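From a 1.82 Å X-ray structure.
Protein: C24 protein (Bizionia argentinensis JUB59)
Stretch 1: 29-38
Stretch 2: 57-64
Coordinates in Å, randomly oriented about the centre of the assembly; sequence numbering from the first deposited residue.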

# COMPACT_ATOMS: atom_id res chain seq x y z
N PHE A 29 -25.14 -21.68 37.22
CA PHE A 29 -24.82 -20.32 36.79
C PHE A 29 -23.39 -19.90 37.05
O PHE A 29 -22.88 -19.02 36.35
CB PHE A 29 -25.86 -19.28 37.27
CG PHE A 29 -27.27 -19.62 36.83
CD1 PHE A 29 -27.56 -19.83 35.49
CD2 PHE A 29 -28.31 -19.67 37.76
CE1 PHE A 29 -28.87 -20.14 35.07
CE2 PHE A 29 -29.62 -19.95 37.35
CZ PHE A 29 -29.89 -20.17 36.01
N ASN A 30 -22.70 -20.60 37.97
CA ASN A 30 -21.27 -20.32 38.21
C ASN A 30 -20.49 -20.58 36.96
O ASN A 30 -19.53 -19.87 36.71
CB ASN A 30 -20.72 -21.23 39.31
CG ASN A 30 -21.13 -20.79 40.67
OD1 ASN A 30 -20.66 -19.77 41.17
ND2 ASN A 30 -22.05 -21.55 41.28
N ALA A 31 -20.90 -21.61 36.16
CA ALA A 31 -20.22 -21.95 34.90
C ALA A 31 -20.15 -20.76 33.94
O ALA A 31 -19.23 -20.69 33.14
CB ALA A 31 -20.87 -23.16 34.22
N LEU A 32 -21.08 -19.79 34.05
CA LEU A 32 -21.09 -18.56 33.24
C LEU A 32 -19.83 -17.72 33.42
O LEU A 32 -19.47 -16.95 32.52
CB LEU A 32 -22.38 -17.73 33.41
CG LEU A 32 -23.69 -18.41 32.93
CD1 LEU A 32 -24.89 -17.73 33.50
CD2 LEU A 32 -23.80 -18.45 31.41
N GLY A 33 -19.13 -17.90 34.55
CA GLY A 33 -17.85 -17.24 34.76
C GLY A 33 -16.79 -17.70 33.75
O GLY A 33 -15.88 -16.93 33.44
N GLU A 34 -16.95 -18.92 33.18
CA GLU A 34 -16.05 -19.44 32.14
C GLU A 34 -16.06 -18.55 30.90
O GLU A 34 -15.09 -18.55 30.16
CB GLU A 34 -16.39 -20.89 31.72
CG GLU A 34 -15.88 -21.96 32.65
CD GLU A 34 -14.45 -21.85 33.13
OE1 GLU A 34 -13.52 -21.79 32.30
OE2 GLU A 34 -14.26 -21.93 34.36
N LEU A 35 -17.16 -17.81 30.66
CA LEU A 35 -17.25 -16.88 29.51
C LEU A 35 -16.17 -15.79 29.65
O LEU A 35 -15.65 -15.29 28.65
CB LEU A 35 -18.65 -16.20 29.44
CG LEU A 35 -19.86 -17.12 29.22
CD1 LEU A 35 -21.11 -16.29 28.96
CD2 LEU A 35 -19.60 -18.13 28.09
N ALA A 36 -15.86 -15.42 30.91
CA ALA A 36 -14.84 -14.44 31.26
C ALA A 36 -13.47 -15.11 31.26
O ALA A 36 -12.50 -14.53 30.78
CB ALA A 36 -15.14 -13.82 32.62
N GLY A 37 -13.41 -16.34 31.77
CA GLY A 37 -12.20 -17.13 31.89
C GLY A 37 -11.75 -17.13 33.33
O GLY A 37 -12.13 -16.23 34.10
N ASN A 38 -10.93 -18.12 33.71
CA ASN A 38 -10.44 -18.25 35.08
C ASN A 38 -9.68 -17.00 35.58
O ASN A 38 -8.95 -16.38 34.79
CB ASN A 38 -9.58 -19.50 35.22
CG ASN A 38 -9.38 -19.93 36.66
OD1 ASN A 38 -10.22 -19.71 37.54
ND2 ASN A 38 -8.21 -20.48 36.94
N VAL A 57 -15.35 -11.65 41.63
CA VAL A 57 -14.32 -12.37 40.88
C VAL A 57 -14.79 -13.79 40.54
O VAL A 57 -15.77 -14.28 41.10
CB VAL A 57 -12.94 -12.36 41.61
CG1 VAL A 57 -12.38 -10.94 41.71
CG2 VAL A 57 -12.99 -13.07 42.99
N TYR A 58 -14.07 -14.44 39.64
CA TYR A 58 -14.37 -15.82 39.25
C TYR A 58 -13.09 -16.63 39.35
O TYR A 58 -12.10 -16.28 38.71
CB TYR A 58 -14.90 -15.86 37.82
CG TYR A 58 -15.17 -17.27 37.33
CD1 TYR A 58 -16.22 -18.02 37.85
CD2 TYR A 58 -14.38 -17.85 36.34
CE1 TYR A 58 -16.48 -19.31 37.40
CE2 TYR A 58 -14.64 -19.14 35.87
CZ TYR A 58 -15.70 -19.86 36.40
OH TYR A 58 -15.99 -21.12 35.93
N ILE A 59 -13.08 -17.67 40.20
CA ILE A 59 -11.89 -18.53 40.38
C ILE A 59 -12.35 -19.95 40.44
O ILE A 59 -13.26 -20.26 41.22
CB ILE A 59 -11.06 -18.26 41.70
CG1 ILE A 59 -11.00 -16.79 42.06
CG2 ILE A 59 -9.67 -18.94 41.65
CD1 ILE A 59 -10.66 -16.51 43.51
N ASN A 60 -11.69 -20.82 39.67
CA ASN A 60 -11.91 -22.26 39.66
C ASN A 60 -13.38 -22.69 39.79
O ASN A 60 -13.76 -23.39 40.74
CB ASN A 60 -11.04 -22.91 40.75
CG ASN A 60 -9.56 -22.68 40.59
OD1 ASN A 60 -9.04 -22.43 39.50
ND2 ASN A 60 -8.86 -22.73 41.70
N GLY A 61 -14.19 -22.23 38.84
CA GLY A 61 -15.59 -22.59 38.75
C GLY A 61 -16.54 -21.90 39.70
O GLY A 61 -17.72 -22.23 39.68
N GLU A 62 -16.06 -20.94 40.52
CA GLU A 62 -16.96 -20.25 41.46
C GLU A 62 -16.92 -18.75 41.28
O GLU A 62 -15.83 -18.16 41.19
CB GLU A 62 -16.61 -20.55 42.93
CG GLU A 62 -16.61 -22.01 43.32
CD GLU A 62 -16.39 -22.19 44.81
OE1 GLU A 62 -15.25 -22.52 45.20
OE2 GLU A 62 -17.31 -21.84 45.58
N VAL A 63 -18.10 -18.13 41.35
CA VAL A 63 -18.26 -16.68 41.32
C VAL A 63 -18.25 -16.24 42.79
O VAL A 63 -19.05 -16.76 43.59
CB VAL A 63 -19.56 -16.24 40.59
CG1 VAL A 63 -19.77 -14.73 40.66
CG2 VAL A 63 -19.61 -16.73 39.15
N PHE A 64 -17.36 -15.29 43.15
CA PHE A 64 -17.24 -14.80 44.52
C PHE A 64 -17.36 -13.32 44.65
O PHE A 64 -16.79 -12.58 43.84
CB PHE A 64 -15.86 -15.14 45.13
CG PHE A 64 -15.55 -16.59 45.40
CD1 PHE A 64 -16.14 -17.25 46.48
CD2 PHE A 64 -14.68 -17.30 44.59
CE1 PHE A 64 -15.85 -18.58 46.74
CE2 PHE A 64 -14.40 -18.64 44.85
CZ PHE A 64 -14.96 -19.26 45.94
O HOH W 1 -20.71 -19.15 43.66
O HOH W 2 -12.49 -21.85 36.35

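What holds the hairpin of the second stretch against the helical turn of the first? Two kinds of hydrogen bond, with the ring of Y58 packed among them: asparagine side chains of the first stretch reach free backbone amides of the hairpin, and side chains also bond to one another. Within the hairpin, I59 N donates to E62 O and E62 N donates to I59 O, closing a type I' turn, while V57 and F64 exchange a second pair of bonds. Among the amides without a partner inside the stretch are V63 N and N60 N, and both are met by asparagine side chains. V63 N donates to N30 OD1 at 3.0 Å, nearly straight at 168°, and N60 N donates to N38 OD1 at 2.8 Å and 160°. No bond joins backbone to backbone across the contact.

How fully are the two asparagines used? N30 OD1 accepts twice, since water 1 also donates to it, at 2.6 Å from the water O, and donates in turn to V63 O at 2.9 Å. The amide and carbonyl of V63 are thus both tied to one oxygen, the first directly and the second through the water. N30 ND2 is satisfied just outside the stretches. N38 presents both ends of its amide to N60: besides the OD1 bond to the backbone, N38 ND2 donates to N60 OD1, but at 3.3 Å and 132° this bond is weak. The CA-to-CB bond of N60 points away from the first stretch, yet its side chain bends back far enough to take part.

Where does the hydroxyl of Y58 find its partner? The CA-to-CB bond of Y58 points toward the first stretch, and the side chain ends at a carboxylate: Y58 OH donates to E34 OE2 at 2.5 Å, a very short hydrogen bond. E34 starts out sideways, and its m, m conformation brings the acid group to the hydroxyl. The same oxygen accepts from water 2, with the water O 2.7 Å from E34 OE2. This water also makes two weak bonds, donating to N38 OD1 at 3.3 Å and accepting from G61 N at 3.0 Å. It therefore gives the amide of the turn glycine a partner and links E34 to N38, so the short phenol bond belongs to a small network.

What does the ring of Y58 rest on? G33 lies over one face, with its CA 3.5 Å from the ring centroid and only 7° off the normal, a CH-pi contact. The fit depends on the bare backbone: an ideal CB on G33 would point toward the hairpin and fall 2.1 Å from Y58 CD1, a clash. At the ring edge, G37 O approaches Y58 CD2 at 3.6 Å, and E34 OE2 lies near the ring plane, in keeping with its bond to the hydroxyl. The amides of the two glycines beside the ring are satisfied within their own stretch: G33 N donates to N30 O and G37 N to G33 O, each at 3.0 Å.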